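Local coordinates for 2-hydroxyisobutyryl-CoA mutase large subunit (Aquincola tertiaricarbonis, PDB 4R3U), which catalyses, together with its cobalamin-binding small subunit, the interconversion of 2-hydroxyisobutyryl-CoA and (S)-3-hydroxybutyryl-CoA, at residues 127-132 with 177-182; 133-138 with 219-224; 210-215 with 228-233. One frame throughout, in Å; residues are numbered along the deposited sequence.

Contact 1: 127-132 with 177-182; sequences TDFDMP and FTINPS. With 3KK (S-{(3R,5R,9R)-1-[(2R,3S,4R,5R)-5-(6-amino-9H-purin-9-yl)-4-hydroxy-3-(phosphonooxy)tetrahydrofuran-2-yl]-3,5,9-trihydroxy-8,8-dimethyl-3,5-dioxido-10,14-dioxo-2,4,6-trioxa-11,15-diaza-3lambda~5~,5lambda~5~-diphosphaheptadecan-17-yl} 2-hydroxy-2-methylpropanethioate), chain F.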
loop_
_atom_site.group_PDB
_atom_site.type_symbol
_atom_site.label_atom_id
_atom_site.label_comp_id
_atom_site.label_asym_id
_atom_site.label_seq_id
_atom_site.Cartn_x
_atom_site.Cartn_y
_atom_site.Cartn_z
ATOM N N THR A 127 8.252 14.355 18.813
ATOM C CA THR A 127 8.557 13.850 20.146
ATOM C C THR A 127 7.285 13.560 20.937
ATOM O O THR A 127 6.418 14.441 21.069
ATOM C CB THR A 127 9.439 14.860 20.915
ATOM O OG1 THR A 127 10.318 15.565 20.018
ATOM C CG2 THR A 127 10.200 14.211 22.086
ATOM N N ASP A 128 7.184 12.322 21.452
ATOM C CA ASP A 128 6.151 11.864 22.368
ATOM C C ASP A 128 6.714 11.745 23.754
ATOM O O ASP A 128 7.818 11.247 23.945
ATOM C CB ASP A 128 5.474 10.567 21.921
ATOM C CG ASP A 128 4.275 10.891 21.048
ATOM O OD1 ASP A 128 4.322 11.939 20.349
ATOM O OD2 ASP A 128 3.321 10.049 20.998
ATOM N N PHE A 129 5.950 12.215 24.722
ATOM C CA PHE A 129 6.344 12.312 26.132
ATOM C C PHE A 129 5.660 11.270 27.001
ATOM O O PHE A 129 4.633 10.708 26.611
ATOM C CB PHE A 129 6.076 13.740 26.644
ATOM C CG PHE A 129 6.788 14.791 25.806
ATOM C CD1 PHE A 129 8.096 15.178 26.104
ATOM C CD2 PHE A 129 6.173 15.347 24.686
ATOM C CE1 PHE A 129 8.777 16.093 25.293
ATOM C CE2 PHE A 129 6.864 16.241 23.866
ATOM C CZ PHE A 129 8.156 16.626 24.188
ATOM N N ASP A 130 6.260 10.971 28.161
ATOM C CA ASP A 130 5.671 10.028 29.079
ATOM C C ASP A 130 4.450 10.662 29.797
ATOM O O ASP A 130 4.236 11.879 29.714
ATOM C CB ASP A 130 6.723 9.494 30.057
ATOM C CG ASP A 130 7.362 10.493 30.986
ATOM O OD1 ASP A 130 6.846 11.617 31.097
ATOM O OD2 ASP A 130 8.319 10.120 31.673
ATOM N N MET A 131 3.694 9.843 30.518
ATOM C CA MET A 131 2.526 10.281 31.257
ATOM C C MET A 131 2.819 11.340 32.290
ATOM O O MET A 131 2.117 12.347 32.258
ATOM C CB MET A 131 1.754 9.091 31.845
ATOM C CG MET A 131 1.163 8.160 30.807
ATOM S SD MET A 131 0.427 8.997 29.375
ATOM C CE MET A 131 -0.999 9.771 30.048
ATOM N N PRO A 132 3.854 11.212 33.168
ATOM C CA PRO A 132 4.126 12.307 34.131
ATOM C C PRO A 132 4.255 13.681 33.451
ATOM O O PRO A 132 3.564 14.630 33.840
ATOM C CB PRO A 132 5.424 11.862 34.818
ATOM C CG PRO A 132 5.380 10.381 34.741
ATOM C CD PRO A 132 4.760 10.064 33.403
ATOM N N PHE A 177 6.730 18.753 19.296
ATOM C CA PHE A 177 6.523 18.257 20.662
ATOM C C PHE A 177 5.046 17.886 20.846
ATOM O O PHE A 177 4.166 18.748 20.708
ATOM C CB PHE A 177 6.924 19.320 21.697
ATOM C CG PHE A 177 8.397 19.614 21.872
ATOM C CD1 PHE A 177 9.359 18.626 21.644
ATOM C CD2 PHE A 177 8.825 20.866 22.314
ATOM C CE1 PHE A 177 10.713 18.891 21.849
ATOM C CE2 PHE A 177 10.183 21.133 22.528
ATOM C CZ PHE A 177 11.115 20.143 22.315
ATOM N N THR A 178 4.760 16.594 21.096
ATOM C CA THR A 178 3.379 16.140 21.340
ATOM C C THR A 178 3.081 16.390 22.830
ATOM O O THR A 178 3.020 15.457 23.639
ATOM C CB THR A 178 3.212 14.703 20.959
ATOM O OG1 THR A 178 3.656 14.553 19.626
ATOM C CG2 THR A 178 1.792 14.222 21.114
ATOM N N ILE A 179 2.941 17.666 23.169
ATOM C CA ILE A 179 2.753 18.122 24.523
ATOM C C ILE A 179 1.462 18.957 24.578
ATOM O O ILE A 179 1.143 19.654 23.622
ATOM C CB ILE A 179 4.051 18.845 25.027
ATOM C CG1 ILE A 179 4.061 19.056 26.574
ATOM C CG2 ILE A 179 4.342 20.134 24.244
ATOM C CD1 ILE A 179 4.486 17.849 27.384
ATOM N N ASN A 180 0.681 18.794 25.644
ATOM C CA ASN A 180 -0.618 19.442 25.727
ATOM C C ASN A 180 -0.880 20.379 26.934
ATOM O O ASN A 180 -0.555 21.559 26.799
ATOM C CB ASN A 180 -1.751 18.453 25.408
ATOM C CG ASN A 180 -1.630 17.889 24.018
ATOM O OD1 ASN A 180 -1.961 18.545 23.046
ATOM N ND2 ASN A 180 -1.111 16.667 23.886
ATOM N N PRO A 181 -1.433 19.953 28.109
ATOM C CA PRO A 181 -1.655 20.935 29.190
ATOM C C PRO A 181 -0.387 21.637 29.702
ATOM O O PRO A 181 -0.473 22.750 30.240
ATOM C CB PRO A 181 -2.364 20.113 30.275
ATOM C CG PRO A 181 -2.054 18.706 29.979
ATOM C CD PRO A 181 -1.913 18.609 28.505
ATOM N N SER A 182 0.779 20.996 29.544
ATOM C CA SER A 182 2.068 21.547 29.978
ATOM C C SER A 182 2.912 21.989 28.757
ATOM O O SER A 182 4.137 22.145 28.862
ATOM C CB SER A 182 2.820 20.536 30.834
ATOM O OG SER A 182 2.992 19.319 30.126
HETATM C C4 3KK F . -0.259 10.959 21.027
HETATM C C3 3KK F . 0.149 10.833 19.563
HETATM C C2 3KK F . -0.841 9.945 18.812
HETATM O O3 3KK F . 1.431 10.228 19.531
HETATM C C1 3KK F . 0.235 12.194 18.859
HETATM O O1 3KK F . -0.596 13.086 19.041
HETATM S S1P 3KK F . 1.623 12.331 17.783
HETATM C C2P 3KK F . 1.490 14.024 17.144
HETATM C C3P 3KK F . 2.759 14.410 16.426
HETATM N N4P 3KK F . 2.565 15.734 15.852
HETATM C C5P 3KK F . 3.272 16.168 14.804
HETATM O O5P 3KK F . 4.152 15.513 14.236
HETATM C C6P 3KK F . 2.881 17.582 14.364
HETATM C C7P 3KK F . 3.781 18.114 13.258
HETATM N N8P 3KK F . 3.306 19.426 12.805
HETATM C C9P 3KK F . 4.042 20.183 11.978
HETATM O O9P 3KK F . 5.156 19.838 11.578
HETATM C CAP 3KK F . 3.463 21.587 11.636
HETATM O OAP 3KK F . 2.786 22.183 12.763
HETATM C CBP 3KK F . 2.690 21.712 10.278
HETATM C CDP 3KK F . 2.393 23.189 9.981
HETATM C CEP 3KK F . 1.354 20.963 10.318
HETATM C CCP 3KK F . 3.540 21.189 9.100
HETATM O O6A 3KK F . 4.825 21.834 9.139
HETATM P P2A 3KK F . 6.118 21.321 8.384
HETATM O O4A 3KK F . 6.239 19.863 8.539
HETATM O O5A 3KK F . 7.248 22.179 8.814
HETATM O O3A 3KK F . 5.697 21.619 6.844
HETATM P P1A 3KK F . 5.477 23.083 6.133
HETATM O O1A 3KK F . 5.276 24.176 7.121
HETATM O O2A 3KK F . 4.467 22.901 5.077
HETATM O O5B 3KK F . 6.940 23.177 5.423
HETATM C C5B 3KK F . 8.091 23.798 6.038
HETATM C C4B 3KK F . 8.554 25.002 5.198
HETATM O O4B 3KK F . 8.633 24.676 3.776
HETATM C C3B 3KK F . 7.580 26.169 5.324
HETATM O O3B 3KK F . 8.350 27.396 5.331
HETATM P P3B 3KK F . 8.501 28.342 6.631
HETATM O O8A 3KK F . 7.098 28.718 6.917
HETATM O O7A 3KK F . 9.155 27.455 7.615
HETATM O O9A 3KK F . 9.362 29.432 6.113
HETATM C C2B 3KK F . 6.739 26.064 4.065
HETATM O O2B 3KK F . 6.189 27.330 3.680
HETATM C C1B 3KK F . 7.745 25.555 3.052
HETATM N N9A 3KK F . 7.103 24.783 1.947
HETATM C C8A 3KK F . 6.437 23.632 2.008
HETATM N N7A 3KK F . 6.035 23.319 0.780
HETATM C C5A 3KK F . 6.471 24.265 -0.060
HETATM C C4A 3KK F . 7.144 25.175 0.674
HETATM N N3A 3KK F . 7.713 26.266 0.099
HETATM C C2A 3KK F . 7.625 26.464 -1.298
HETATM N N1A 3KK F . 6.910 25.476 -2.030
HETATM C C6A 3KK F . 6.348 24.427 -1.395
HETATM N N6A 3KK F . 5.670 23.497 -2.069
HETATM O O HOH W 1 5.567 15.585 18.020
HETATM O O HOH W 2 3.480 12.842 23.997
#

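Contact 2: 133-138 with 219-224; sequences TLMGYD and QKEYIY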
loop_
_atom_site.group_PDB
_atom_site.type_symbol
_atom_site.label_atom_id
_atom_site.label_comp_id
_atom_site.label_asym_id
_atom_site.label_seq_id
_atom_site.Cartn_x
_atom_site.Cartn_y
_atom_site.Cartn_z
ATOM N N THR A 133 5.063 13.757 32.380
ATOM C CA THR A 133 5.324 14.958 31.586
ATOM C C THR A 133 4.048 15.511 30.942
ATOM O O THR A 133 3.806 16.719 30.984
ATOM C CB THR A 133 6.464 14.663 30.581
ATOM O OG1 THR A 133 7.598 14.204 31.313
ATOM C CG2 THR A 133 6.849 15.862 29.724
ATOM N N LEU A 134 3.235 14.614 30.354
ATOM C CA LEU A 134 1.957 14.942 29.707
ATOM C C LEU A 134 0.946 15.507 30.718
ATOM O O LEU A 134 0.191 16.435 30.402
ATOM C CB LEU A 134 1.381 13.704 29.011
ATOM C CG LEU A 134 2.095 13.240 27.710
ATOM C CD1 LEU A 134 1.546 11.886 27.239
ATOM C CD2 LEU A 134 2.028 14.299 26.605
ATOM N N MET A 135 0.973 14.953 31.936
ATOM C CA MET A 135 0.085 15.277 33.047
ATOM C C MET A 135 0.595 16.404 33.964
ATOM O O MET A 135 -0.102 16.784 34.895
ATOM C CB MET A 135 -0.279 13.987 33.828
ATOM C CG MET A 135 -0.986 12.936 32.993
ATOM S SD MET A 135 -2.331 13.565 31.959
ATOM C CE MET A 135 -3.731 13.733 33.131
ATOM N N GLY A 136 1.787 16.918 33.683
ATOM C CA GLY A 136 2.381 18.037 34.411
ATOM C C GLY A 136 3.165 17.710 35.662
ATOM O O GLY A 136 3.424 18.599 36.478
ATOM N N TYR A 137 3.563 16.446 35.816
ATOM C CA TYR A 137 4.293 15.977 36.988
ATOM C C TYR A 137 5.758 15.770 36.722
ATOM O O TYR A 137 6.161 15.378 35.615
ATOM C CB TYR A 137 3.722 14.639 37.503
ATOM C CG TYR A 137 2.277 14.679 37.948
ATOM C CD1 TYR A 137 1.909 15.319 39.125
ATOM C CD2 TYR A 137 1.290 13.998 37.237
ATOM C CE1 TYR A 137 0.583 15.332 39.557
ATOM C CE2 TYR A 137 -0.041 14.027 37.642
ATOM C CZ TYR A 137 -0.390 14.677 38.816
ATOM O OH TYR A 137 -1.700 14.680 39.236
ATOM N N ASP A 138 6.563 15.974 37.772
ATOM C CA ASP A 138 7.983 15.661 37.721
ATOM C C ASP A 138 8.086 14.148 37.903
ATOM O O ASP A 138 7.181 13.535 38.472
ATOM C CB ASP A 138 8.733 16.375 38.854
ATOM C CG ASP A 138 8.917 17.846 38.645
ATOM O OD1 ASP A 138 8.726 18.310 37.498
ATOM O OD2 ASP A 138 9.249 18.542 39.626
ATOM N N GLN A 219 -8.348 13.253 24.138
ATOM C CA GLN A 219 -7.074 12.690 24.598
ATOM C C GLN A 219 -6.883 12.520 26.120
ATOM O O GLN A 219 -6.102 11.667 26.566
ATOM C CB GLN A 219 -5.870 13.271 23.850
ATOM C CG GLN A 219 -4.550 12.613 24.269
ATOM C CD GLN A 219 -3.447 12.804 23.302
ATOM O OE1 GLN A 219 -2.888 11.830 22.831
ATOM N NE2 GLN A 219 -3.104 14.061 22.995
ATOM N N LYS A 220 -7.668 13.283 26.902
ATOM C CA LYS A 220 -7.755 13.215 28.364
ATOM C C LYS A 220 -6.491 13.635 29.168
ATOM O O LYS A 220 -6.278 13.180 30.304
ATOM C CB LYS A 220 -8.364 11.870 28.802
ATOM C CG LYS A 220 -9.593 11.442 28.000
ATOM C CD LYS A 220 -10.799 12.366 28.180
ATOM C CE LYS A 220 -11.978 11.921 27.373
ATOM N NZ LYS A 220 -13.000 11.288 28.227
ATOM N N GLU A 221 -5.700 14.559 28.593
ATOM C CA GLU A 221 -4.530 15.125 29.266
ATOM C C GLU A 221 -4.894 16.534 29.679
ATOM O O GLU A 221 -4.999 17.415 28.843
ATOM C CB GLU A 221 -3.283 15.130 28.361
ATOM C CG GLU A 221 -2.945 13.772 27.768
ATOM C CD GLU A 221 -1.898 13.782 26.683
ATOM O OE1 GLU A 221 -1.371 14.873 26.364
ATOM O OE2 GLU A 221 -1.620 12.695 26.128
ATOM N N TYR A 222 -5.166 16.738 30.954
ATOM C CA TYR A 222 -5.543 18.053 31.479
ATOM C C TYR A 222 -5.047 18.237 32.900
ATOM O O TYR A 222 -4.818 17.257 33.615
ATOM C CB TYR A 222 -7.062 18.304 31.378
ATOM C CG TYR A 222 -7.946 17.101 31.614
ATOM C CD1 TYR A 222 -7.950 16.444 32.844
ATOM C CD2 TYR A 222 -8.795 16.631 30.621
ATOM C CE1 TYR A 222 -8.768 15.339 33.071
ATOM C CE2 TYR A 222 -9.613 15.522 30.835
ATOM C CZ TYR A 222 -9.612 14.891 32.068
ATOM O OH TYR A 222 -10.418 13.801 32.297
ATOM N N ILE A 223 -4.842 19.491 33.296
ATOM C CA ILE A 223 -4.365 19.843 34.623
ATOM C C ILE A 223 -5.403 20.743 35.294
ATOM O O ILE A 223 -5.940 20.395 36.328
ATOM C CB ILE A 223 -2.933 20.493 34.584
ATOM C CG1 ILE A 223 -1.905 19.607 33.829
ATOM C CG2 ILE A 223 -2.442 20.789 36.004
ATOM C CD1 ILE A 223 -0.577 20.260 33.416
ATOM N N TYR A 224 -5.696 21.881 34.680
ATOM C CA TYR A 224 -6.578 22.923 35.195
ATOM C C TYR A 224 -7.944 22.893 34.548
ATOM O O TYR A 224 -8.089 22.282 33.477
ATOM C CB TYR A 224 -5.926 24.303 34.918
ATOM C CG TYR A 224 -4.470 24.350 35.325
ATOM C CD1 TYR A 224 -4.099 24.305 36.674
ATOM C CD2 TYR A 224 -3.455 24.365 34.363
ATOM C CE1 TYR A 224 -2.761 24.309 37.055
ATOM C CE2 TYR A 224 -2.109 24.370 34.735
ATOM C CZ TYR A 224 -1.771 24.351 36.085
ATOM O OH TYR A 224 -0.457 24.357 36.478
#

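Contact 3: 210-215 with 228-233; sequences ADILKE and PSVRIV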
loop_
_atom_site.group_PDB
_atom_site.type_symbol
_atom_site.label_atom_id
_atom_site.label_comp_id
_atom_site.label_asym_id
_atom_site.label_seq_id
_atom_site.Cartn_x
_atom_site.Cartn_y
_atom_site.Cartn_z
ATOM N N ALA A 210 -0.390 21.585 22.003
ATOM C CA ALA A 210 -1.097 22.584 22.825
ATOM C C ALA A 210 -2.646 22.575 22.928
ATOM O O ALA A 210 -3.184 23.004 23.949
ATOM C CB ALA A 210 -0.575 23.980 22.515
ATOM N N ASP A 211 -3.348 22.117 21.887
ATOM C CA ASP A 211 -4.825 22.056 21.821
ATOM C C ASP A 211 -5.430 21.327 23.003
ATOM O O ASP A 211 -5.442 20.102 23.043
ATOM C CB ASP A 211 -5.307 21.416 20.486
ATOM C CG ASP A 211 -6.807 21.363 20.257
ATOM O OD1 ASP A 211 -7.580 21.752 21.179
ATOM O OD2 ASP A 211 -7.215 20.905 19.183
ATOM N N ILE A 212 -5.968 22.101 23.939
ATOM C CA ILE A 212 -6.596 21.571 25.153
ATOM C C ILE A 212 -8.064 21.160 24.980
ATOM O O ILE A 212 -8.520 20.237 25.640
ATOM C CB ILE A 212 -6.339 22.486 26.367
ATOM C CG1 ILE A 212 -6.423 21.720 27.688
ATOM C CG2 ILE A 212 -7.219 23.759 26.348
ATOM C CD1 ILE A 212 -5.225 20.886 28.010
ATOM N N LEU A 213 -8.788 21.800 24.078
ATOM C CA LEU A 213 -10.197 21.471 23.851
ATOM C C LEU A 213 -10.391 20.003 23.452
ATOM O O LEU A 213 -11.269 19.318 23.998
ATOM C CB LEU A 213 -10.873 22.491 22.896
ATOM C CG LEU A 213 -10.853 23.996 23.391
ATOM C CD1 LEU A 213 -11.314 24.951 22.334
ATOM C CD2 LEU A 213 -11.648 24.205 24.653
ATOM N N LYS A 214 -9.469 19.481 22.637
ATOM C CA LYS A 214 -9.511 18.100 22.195
ATOM C C LYS A 214 -9.108 17.137 23.300
ATOM O O LYS A 214 -9.387 15.952 23.199
ATOM C CB LYS A 214 -8.684 17.915 20.901
ATOM C CG LYS A 214 -7.185 18.081 21.039
ATOM C CD LYS A 214 -6.447 16.774 21.258
ATOM C CE LYS A 214 -4.963 16.995 21.073
ATOM N NZ LYS A 214 -4.321 17.741 22.206
ATOM N N GLU A 215 -8.425 17.644 24.350
ATOM C CA GLU A 215 -8.011 16.866 25.530
ATOM C C GLU A 215 -9.237 16.557 26.380
ATOM O O GLU A 215 -9.416 15.419 26.796
ATOM C CB GLU A 215 -6.955 17.632 26.341
ATOM C CG GLU A 215 -5.582 17.704 25.656
ATOM C CD GLU A 215 -4.968 16.360 25.321
ATOM O OE1 GLU A 215 -5.206 15.399 26.077
ATOM O OE2 GLU A 215 -4.335 16.239 24.253
ATOM N N PRO A 228 -8.885 28.629 32.501
ATOM C CA PRO A 228 -7.459 28.990 32.574
ATOM C C PRO A 228 -6.598 28.254 31.558
ATOM O O PRO A 228 -5.610 28.816 31.088
ATOM C CB PRO A 228 -7.074 28.645 34.012
ATOM C CG PRO A 228 -8.085 27.719 34.500
ATOM C CD PRO A 228 -9.346 28.035 33.782
ATOM N N SER A 229 -6.992 27.024 31.193
ATOM C CA SER A 229 -6.283 26.179 30.228
ATOM C C SER A 229 -6.345 26.721 28.785
ATOM O O SER A 229 -5.410 26.498 27.996
ATOM C CB SER A 229 -6.828 24.765 30.262
ATOM O OG SER A 229 -6.588 24.187 31.526
ATOM N N VAL A 230 -7.462 27.407 28.439
ATOM C CA VAL A 230 -7.658 28.003 27.110
ATOM C C VAL A 230 -6.812 29.274 27.036
ATOM O O VAL A 230 -6.161 29.546 26.003
ATOM C CB VAL A 230 -9.160 28.192 26.779
ATOM C CG1 VAL A 230 -9.367 29.071 25.543
ATOM C CG2 VAL A 230 -9.832 26.833 26.588
ATOM N N ARG A 231 -6.752 29.996 28.170
ATOM C CA ARG A 231 -5.936 31.197 28.311
ATOM C C ARG A 231 -4.427 30.848 28.060
ATOM O O ARG A 231 -3.706 31.644 27.458
ATOM C CB ARG A 231 -6.191 31.834 29.705
ATOM C CG ARG A 231 -5.264 32.985 30.083
ATOM C CD ARG A 231 -4.044 32.499 30.840
ATOM N NE ARG A 231 -3.073 33.575 31.053
ATOM C CZ ARG A 231 -3.032 34.354 32.131
ATOM N NH1 ARG A 231 -3.909 34.186 33.117
ATOM N NH2 ARG A 231 -2.110 35.298 32.237
ATOM N N ILE A 232 -3.970 29.654 28.494
ATOM C CA ILE A 232 -2.594 29.231 28.259
ATOM C C ILE A 232 -2.387 29.061 26.744
ATOM O O ILE A 232 -1.434 29.642 26.201
ATOM C CB ILE A 232 -2.159 27.988 29.098
ATOM C CG1 ILE A 232 -2.159 28.281 30.603
ATOM C CG2 ILE A 232 -0.760 27.520 28.681
ATOM C CD1 ILE A 232 -2.359 27.059 31.474
ATOM N N VAL A 233 -3.309 28.328 26.053
ATOM C CA VAL A 233 -3.260 28.149 24.593
ATOM C C VAL A 233 -3.176 29.520 23.904
ATOM O O VAL A 233 -2.359 29.728 23.006
ATOM C CB VAL A 233 -4.435 27.294 24.059
ATOM C CG1 VAL A 233 -4.305 27.064 22.560
ATOM C CG2 VAL A 233 -4.498 25.952 24.790
#

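Contact 1: 127-132 with 177-182
Asp128 and Thr178 meet at the C-terminal ends of two neighbouring parallel strands of the TIM barrel, where barrels of this kind carry their active sites. Thr178 OG1 donates to Asp128 OD1 at 2.8 Å, nearly in line with the C-O bond it meets. That bond holds one carboxylate oxygen, while OD2 faces the hydroxyl oxygen O3 of bound 2-hydroxyisobutyryl-CoA, at a modelled 2.4 Å that is doubtfully short; the closeness of the two groups is consistent with the role inferred for Asp128 in stereospecificity. The methyl CG2 of Thr178, anti to its backbone N, comes within 3.4 Å of the thioester carbon C1. Thr178 OG1 is engaged twice, since it also accepts from a water that in turn accepts from Thr127 N.

Behind this first shell, Thr178 N bonds to Thr127 O (2.7 Å, 163°) and pairs the two strands at Thr127 and Phe177. Phe129, whose backbone O accepts from cobalamin, sets its ring against residues 177-179: Ile179 CD1 lies over one face, and the ring edge turns toward the face of Phe177 in an offset edge-to-face pair with planes at 71°. At the tightest point of the aromatic pair, Phe129 CZ stands 3.5 Å from Phe177 CD1.

Contact 2: 133-138 with 219-224
Leu134 and Glu221 cross obliquely, an apolar fork set against a carboxylate. Leu134 CD1 lies 3.5 Å from Glu221 OE2, and its sister methyl CD2 lies 3.5 Å from Glu221 OE1, so each methyl meets a different oxygen. In the glutamate, chi2 of 169° carries CD outward, and the carboxylate oxygens on it reach the leucine. OE1 has its polar partner elsewhere, in Asn180 ND2.

Met135 comes to Glu221 at about a right angle. Its SD rests 3.8 Å from Glu221 CA, and bends at chi2 and chi3 curl the chain until the methyl CE sits 3.7 Å from Tyr222 O and close to Lys220 O as well. Ile223 approaches from farther along the loop, with CG1 3.5 Å from Met135 O and CD1 3.8 Å from Gly136 CA. Gly136, with positive phi, ends the helix in a Schellman motif, and the isoleucine packs directly on this turn. No hydrogen bond joins the two segments.

The contact thus seats the end of helix 131-135 on the loop between helices 213-219 and 226-243. Leu134 and Glu221 also touch cobalamin, Ile223 and Tyr224 pack on helix 553-564, and His53 of the small subunit lies against Met135.

Contact 3: 210-215 with 228-233
Ile212 turns its CB toward helix 226-243, with CG1 anti to the backbone N (chi1 -155°) and CG2 held between the backbone N and the carbonyl carbon. This torsion makes CG2 the branch that does most of the touching, as the loop and first turn after a TIM-barrel strand pack against that next helix. On the facing helix, Val230 and Val233 both have CG1 anti to the backbone N, and it is the other methyl, CG2, that each presents across the contact.

Ile212 CG2 touches both valine methyls, 4.0 Å from Val230 CG2 and 3.8 Å from Val233 CG2, and the two approach it from directions roughly at right angles. The same methyl also meets the backbone at Ser229 O, while Ile212 CG1 approaches Ser229 CB. Leu213 adds CD2 to the cluster, 3.7 Å from Val230 CG2, its side chain at about a right angle to the valine. The interface is mainly apolar side chains, with two backbone carbonyl oxygens at the methyls, and no hydrogen bond crosses it.

Polar bonds instead shape the 210-215 side from within. Asp211 OD1 caps the start of helix 213-219 by accepting from Lys214 N (3.3 Å, 160°), the donor standing above the carboxylate plane; OD1 also bonds to Tyr278 OH. The side chain of Lys214 folds back so that NZ donates to Asp211 O at 2.7 Å, in the carbonyl plane, and forms a salt bridge to Glu215 OE2. Asn180 OD1 is a further acceptor for this ammonium. Helix 264-283 packs against Leu213, Val230 and Val233 from outside the two segments. At the strand end of the contact, Val233 CG2 comes within 3.3 Å of Ala210 O.

In the fold
All three contacts are buried, yet their chemistry changes with distance from the substrate. Contact 1 joins adjacent strands at the catalytic mouth and combines hydrogen bonds, waters and aromatic packing. Contact 2 shares helix 131-135 with it and relies on van der Waals contact, close to cobalamin and the small subunit. Contact 3 packs a loop and first helical turn on helix 226-243, mostly through methyls, and no other protein chain touches it. Asn180, of contact 1, reaches both other contacts, while Glu215 OE1 of contact 3 accepts from Glu221 N of contact 2. Ile179 O and Ala210 N, 2.9 Å apart in a probable hydrogen bond, link contacts 1 and 3 through the backbone.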